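Local coordinates for protein putative P450-like enzyme (Streptomyces himastatinicus ATCC 53653, PDB 5Z9J) that binds heme b through an axial cysteine and probably works as a cytochrome P450 monooxygenase, at residues M102-L114 against E128-L141. Residues are numbered along the deposited sequence; the frame is centred on the assembly and turned at random.
Sequences MESRVHGIIHELL and EFAAPLPLIMISDL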
loop_
_atom_site.group_PDB
_atom_site.type_symbol
_atom_site.label_atom_id
_atom_site.label_comp_id
_atom_site.label_asym_id
_atom_site.label_seq_id
_atom_site.Cartn_x
_atom_site.Cartn_y
_atom_site.Cartn_z
ATOM N N MET A 102 10.830 -15.474 -6.585
ATOM C CA MET A 102 9.674 -15.125 -5.768
ATOM C C MET A 102 8.422 -15.891 -6.194
ATOM O O MET A 102 7.749 -16.495 -5.352
ATOM C CB MET A 102 9.413 -13.612 -5.814
ATOM C CG MET A 102 10.204 -12.800 -4.811
ATOM S SD MET A 102 10.354 -13.623 -3.200
ATOM C CE MET A 102 11.925 -14.496 -3.355
ATOM N N GLU A 103 8.134 -15.932 -7.489
ATOM C CA GLU A 103 6.923 -16.634 -7.894
ATOM C C GLU A 103 7.119 -18.139 -7.700
ATOM O O GLU A 103 6.149 -18.868 -7.508
ATOM C CB GLU A 103 6.528 -16.324 -9.340
ATOM C CG GLU A 103 5.235 -17.045 -9.767
ATOM C CD GLU A 103 4.838 -16.812 -11.235
ATOM O OE1 GLU A 103 5.581 -16.132 -11.978
ATOM O OE2 GLU A 103 3.763 -17.314 -11.648
ATOM N N SER A 104 8.358 -18.617 -7.703
ATOM C CA SER A 104 8.539 -20.032 -7.440
ATOM C C SER A 104 8.204 -20.327 -5.989
ATOM O O SER A 104 7.829 -21.445 -5.678
ATOM C CB SER A 104 9.956 -20.521 -7.779
ATOM O OG SER A 104 10.900 -20.263 -6.747
ATOM N N ARG A 105 8.334 -19.344 -5.100
ATOM C CA ARG A 105 8.168 -19.614 -3.668
ATOM C C ARG A 105 6.773 -19.364 -3.105
ATOM O O ARG A 105 6.414 -19.930 -2.053
ATOM C CB ARG A 105 9.152 -18.748 -2.856
ATOM C CG ARG A 105 10.623 -19.032 -3.090
ATOM C CD ARG A 105 11.471 -17.979 -2.383
ATOM N NE ARG A 105 12.356 -18.493 -1.348
ATOM C CZ ARG A 105 13.234 -17.733 -0.688
ATOM N NH1 ARG A 105 13.327 -16.432 -0.959
ATOM N NH2 ARG A 105 14.024 -18.261 0.242
ATOM N N VAL A 106 6.000 -18.526 -3.810
ATOM C CA VAL A 106 4.754 -18.031 -3.267
ATOM C C VAL A 106 3.754 -19.162 -3.015
ATOM O O VAL A 106 3.026 -19.133 -2.044
ATOM C CB VAL A 106 4.143 -16.929 -4.179
ATOM C CG1 VAL A 106 3.730 -17.482 -5.529
ATOM C CG2 VAL A 106 2.978 -16.222 -3.487
ATOM N N HIS A 107 3.729 -20.162 -3.870
ATOM C CA HIS A 107 2.726 -21.207 -3.741
ATOM C C HIS A 107 3.083 -22.081 -2.548
ATOM O O HIS A 107 2.198 -22.593 -1.837
ATOM C CB HIS A 107 2.596 -22.003 -5.044
ATOM C CG HIS A 107 1.927 -21.219 -6.130
ATOM N ND1 HIS A 107 0.575 -21.310 -6.404
ATOM C CD2 HIS A 107 2.414 -20.282 -6.975
ATOM C CE1 HIS A 107 0.268 -20.489 -7.390
ATOM N NE2 HIS A 107 1.367 -19.850 -7.756
ATOM N N GLY A 108 4.390 -22.250 -2.346
ATOM C CA GLY A 108 4.891 -22.992 -1.200
ATOM C C GLY A 108 4.486 -22.296 0.081
ATOM O O GLY A 108 3.984 -22.934 1.000
ATOM N N ILE A 109 4.639 -20.972 0.122
ATOM C CA ILE A 109 4.325 -20.202 1.329
ATOM C C ILE A 109 2.851 -20.234 1.664
ATOM O O ILE A 109 2.468 -20.387 2.841
ATOM C CB ILE A 109 4.731 -18.719 1.182
ATOM C CG1 ILE A 109 6.232 -18.616 0.940
ATOM C CG2 ILE A 109 4.337 -17.932 2.411
ATOM C CD1 ILE A 109 7.042 -19.400 1.997
ATOM N N ILE A 110 2.044 -20.103 0.610
ATOM C CA ILE A 110 0.602 -20.120 0.742
ATOM C C ILE A 110 0.069 -21.442 1.276
ATOM O O ILE A 110 -0.728 -21.463 2.213
ATOM C CB ILE A 110 -0.053 -19.833 -0.608
ATOM C CG1 ILE A 110 0.126 -18.374 -0.963
ATOM C CG2 ILE A 110 -1.544 -20.177 -0.565
ATOM C CD1 ILE A 110 -0.202 -18.072 -2.419
ATOM N N HIS A 111 0.517 -22.534 0.681
ATOM C CA HIS A 111 0.082 -23.852 1.126
ATOM C C HIS A 111 0.483 -24.103 2.556
ATOM O O HIS A 111 -0.257 -24.717 3.315
ATOM C CB HIS A 111 0.662 -24.943 0.236
ATOM C CG HIS A 111 -0.037 -25.064 -1.076
ATOM N ND1 HIS A 111 -1.358 -25.442 -1.176
ATOM C CD2 HIS A 111 0.384 -24.816 -2.339
ATOM C CE1 HIS A 111 -1.717 -25.444 -2.449
ATOM N NE2 HIS A 111 -0.679 -25.064 -3.175
ATOM N N GLU A 112 1.653 -23.602 2.912
ATOM C CA GLU A 112 2.199 -23.701 4.262
ATOM C C GLU A 112 1.354 -22.929 5.268
ATOM O O GLU A 112 1.072 -23.404 6.361
ATOM C CB GLU A 112 3.615 -23.174 4.253
ATOM C CG GLU A 112 4.533 -23.776 5.234
ATOM C CD GLU A 112 5.927 -23.178 5.100
ATOM O OE1 GLU A 112 6.506 -23.267 3.989
ATOM O OE2 GLU A 112 6.437 -22.619 6.095
ATOM N N LEU A 113 0.924 -21.738 4.881
ATOM C CA LEU A 113 0.017 -20.978 5.707
ATOM C C LEU A 113 -1.310 -21.714 5.915
ATOM O O LEU A 113 -1.823 -21.783 7.042
ATOM C CB LEU A 113 -0.215 -19.600 5.097
ATOM C CG LEU A 113 0.971 -18.639 5.255
ATOM C CD1 LEU A 113 0.724 -17.360 4.482
ATOM C CD2 LEU A 113 1.212 -18.332 6.724
ATOM N N LEU A 114 -1.891 -22.244 4.840
ATOM C CA LEU A 114 -3.199 -22.854 4.988
ATOM C C LEU A 114 -3.099 -24.180 5.735
ATOM O O LEU A 114 -3.987 -24.544 6.510
ATOM C CB LEU A 114 -3.849 -23.058 3.622
ATOM C CG LEU A 114 -4.138 -21.662 3.063
ATOM C CD1 LEU A 114 -4.682 -21.681 1.617
ATOM C CD2 LEU A 114 -5.008 -20.809 4.021
ATOM N N GLU A 128 -4.473 -14.832 9.846
ATOM C CA GLU A 128 -3.918 -16.158 9.591
ATOM C C GLU A 128 -3.279 -16.251 8.203
ATOM O O GLU A 128 -2.458 -17.109 7.946
ATOM C CB GLU A 128 -4.994 -17.247 9.694
ATOM C CG GLU A 128 -5.739 -17.298 10.981
ATOM C CD GLU A 128 -4.912 -17.810 12.149
ATOM O OE1 GLU A 128 -4.034 -18.687 11.976
ATOM O OE2 GLU A 128 -5.170 -17.303 13.253
ATOM N N PHE A 129 -3.729 -15.427 7.267
ATOM C CA PHE A 129 -3.338 -15.696 5.899
ATOM C C PHE A 129 -2.953 -14.462 5.152
ATOM O O PHE A 129 -1.834 -14.393 4.636
ATOM C CB PHE A 129 -4.472 -16.415 5.174
ATOM C CG PHE A 129 -4.139 -16.812 3.768
ATOM C CD1 PHE A 129 -3.190 -17.796 3.523
ATOM C CD2 PHE A 129 -4.777 -16.225 2.694
ATOM C CE1 PHE A 129 -2.872 -18.190 2.232
ATOM C CE2 PHE A 129 -4.467 -16.613 1.396
ATOM C CZ PHE A 129 -3.498 -17.605 1.170
ATOM N N ALA A 130 -3.885 -13.502 5.055
ATOM C CA ALA A 130 -3.676 -12.430 4.145
ATOM C C ALA A 130 -2.539 -11.517 4.556
ATOM O O ALA A 130 -1.864 -10.998 3.651
ATOM C CB ALA A 130 -5.000 -11.598 3.955
ATOM N N ALA A 131 -2.317 -11.294 5.859
ATOM C CA ALA A 131 -1.205 -10.442 6.295
ATOM C C ALA A 131 0.105 -11.174 6.318
ATOM O O ALA A 131 1.100 -10.618 5.835
ATOM C CB ALA A 131 -1.433 -9.845 7.684
ATOM N N PRO A 132 0.143 -12.396 6.881
ATOM C CA PRO A 132 1.460 -13.018 6.870
ATOM C C PRO A 132 2.103 -13.252 5.503
ATOM O O PRO A 132 3.364 -13.187 5.460
ATOM C CB PRO A 132 1.196 -14.373 7.532
ATOM C CG PRO A 132 0.011 -14.202 8.316
ATOM C CD PRO A 132 -0.799 -13.151 7.727
ATOM N N LEU A 133 1.318 -13.529 4.458
ATOM C CA LEU A 133 1.866 -13.906 3.149
ATOM C C LEU A 133 2.729 -12.793 2.507
ATOM O O LEU A 133 3.929 -13.027 2.274
ATOM C CB LEU A 133 0.745 -14.366 2.186
ATOM C CG LEU A 133 1.206 -14.548 0.736
ATOM C CD1 LEU A 133 2.248 -15.714 0.647
ATOM C CD2 LEU A 133 0.048 -14.835 -0.190
ATOM N N PRO A 134 2.184 -11.563 2.308
ATOM C CA PRO A 134 3.016 -10.494 1.724
ATOM C C PRO A 134 4.166 -10.083 2.624
ATOM O O PRO A 134 5.203 -9.681 2.124
ATOM C CB PRO A 134 2.035 -9.337 1.575
ATOM C CG PRO A 134 0.903 -9.671 2.487
ATOM C CD PRO A 134 0.807 -11.098 2.550
ATOM N N LEU A 135 3.990 -10.195 3.925
ATOM C CA LEU A 135 5.075 -9.933 4.839
ATOM C C LEU A 135 6.209 -10.955 4.628
ATOM O O LEU A 135 7.390 -10.604 4.582
ATOM C CB LEU A 135 4.601 -9.969 6.291
ATOM C CG LEU A 135 5.829 -9.718 7.209
ATOM C CD1 LEU A 135 6.476 -8.368 6.838
ATOM C CD2 LEU A 135 5.536 -9.800 8.674
ATOM N N ILE A 136 5.853 -12.225 4.559
ATOM C CA ILE A 136 6.835 -13.273 4.349
ATOM C C ILE A 136 7.585 -13.113 3.008
ATOM O O ILE A 136 8.821 -13.267 2.951
ATOM C CB ILE A 136 6.201 -14.660 4.438
ATOM C CG1 ILE A 136 5.783 -14.955 5.881
ATOM C CG2 ILE A 136 7.186 -15.749 3.986
ATOM C CD1 ILE A 136 4.947 -16.230 6.031
ATOM N N MET A 137 6.845 -12.792 1.956
ATOM C CA MET A 137 7.392 -12.616 0.612
ATOM C C MET A 137 8.418 -11.519 0.556
ATOM O O MET A 137 9.430 -11.643 -0.147
ATOM C CB MET A 137 6.280 -12.315 -0.405
ATOM C CG MET A 137 5.388 -13.498 -0.742
ATOM S SD MET A 137 6.257 -14.893 -1.509
ATOM C CE MET A 137 6.688 -14.262 -3.126
ATOM N N ILE A 138 8.131 -10.402 1.217
ATOM C CA ILE A 138 9.056 -9.291 1.189
ATOM C C ILE A 138 10.250 -9.613 2.082
ATOM O O ILE A 138 11.345 -9.258 1.767
ATOM C CB ILE A 138 8.429 -7.984 1.630
ATOM C CG1 ILE A 138 7.246 -7.638 0.681
ATOM C CG2 ILE A 138 9.419 -6.864 1.471
ATOM C CD1 ILE A 138 6.499 -6.403 1.125
ATOM N N SER A 139 10.004 -10.289 3.185
ATOM C CA SER A 139 11.099 -10.638 4.107
ATOM C C SER A 139 12.093 -11.532 3.388
ATOM O O SER A 139 13.287 -11.241 3.397
ATOM C CB SER A 139 10.534 -11.297 5.360
ATOM O OG SER A 139 9.596 -10.435 5.994
ATOM N N ASP A 140 11.604 -12.537 2.675
ATOM C CA ASP A 140 12.460 -13.421 1.905
ATOM C C ASP A 140 13.165 -12.649 0.798
ATOM O O ASP A 140 14.353 -12.820 0.597
ATOM C CB ASP A 140 11.653 -14.549 1.266
ATOM C CG ASP A 140 11.128 -15.519 2.268
ATOM O OD1 ASP A 140 11.583 -15.456 3.422
ATOM O OD2 ASP A 140 10.245 -16.326 1.924
ATOM N N LEU A 141 12.469 -11.725 0.146
ATOM C CA LEU A 141 13.111 -10.988 -0.931
ATOM C C LEU A 141 14.312 -10.185 -0.398
ATOM O O LEU A 141 15.384 -10.137 -1.023
ATOM C CB LEU A 141 12.109 -10.085 -1.628
ATOM C CG LEU A 141 12.770 -9.126 -2.618
ATOM C CD1 LEU A 141 13.598 -9.925 -3.630
ATOM C CD2 LEU A 141 11.730 -8.310 -3.308
#
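L133 of 128-141 pushes into a hole on helix 102-114 walled by V106, I109, I110 and L113, and it can be followed atom by atom. Its CB meets L113 CD1 at 3.8 Å; beyond CG the two methyls part, CD1 reaching I109 CG2 at 3.5 Å while CD2 lies against I110 CG1 at 3.6 Å. The exchange is mutual, for L113 sits as a knob among F129, P132, L133 and I136. This is knobs-into-holes packing, the interlocking of side chains between neighbouring helices, and here the axes of 102-114 and 132-141 run roughly antiparallel, at 139°, with 10.2 Å between them at closest approach. The pair belongs to the largely helical part of the cytochrome P450 fold: helix 350-367 lies against H107, L114, F129 and M137, while I138 on 132-141 touches the heme. At one end of the interface F129, its CG trans to the backbone N (chi1 -177°), carries its ring to I110 and L114; I110 CG2 meets the edge of the ring in its plane, 3.7 Å from F129 CZ, and L114 CD2 comes in obliquely. An alanine here would remove the ring and is likely to leave a gap between I110, L114 and L364 of helix 350-367. At the other end M137, folded back at chi2 (-62°) and again at chi3, tucks its CE beside V106 CB and 3.7 Å from M102 SD, the two methionine chains lying alongside each other and running opposite ways. D140 lies over one face of the R105 guanidinium, its CB 3.4 Å from R105 NH1. D140 OD2 stands above that plane, 4.2 Å from R105 NH1, an attraction of charges rather than a salt bridge; the firmer partner of D140 is R149, which forms a salt bridge with its OD1.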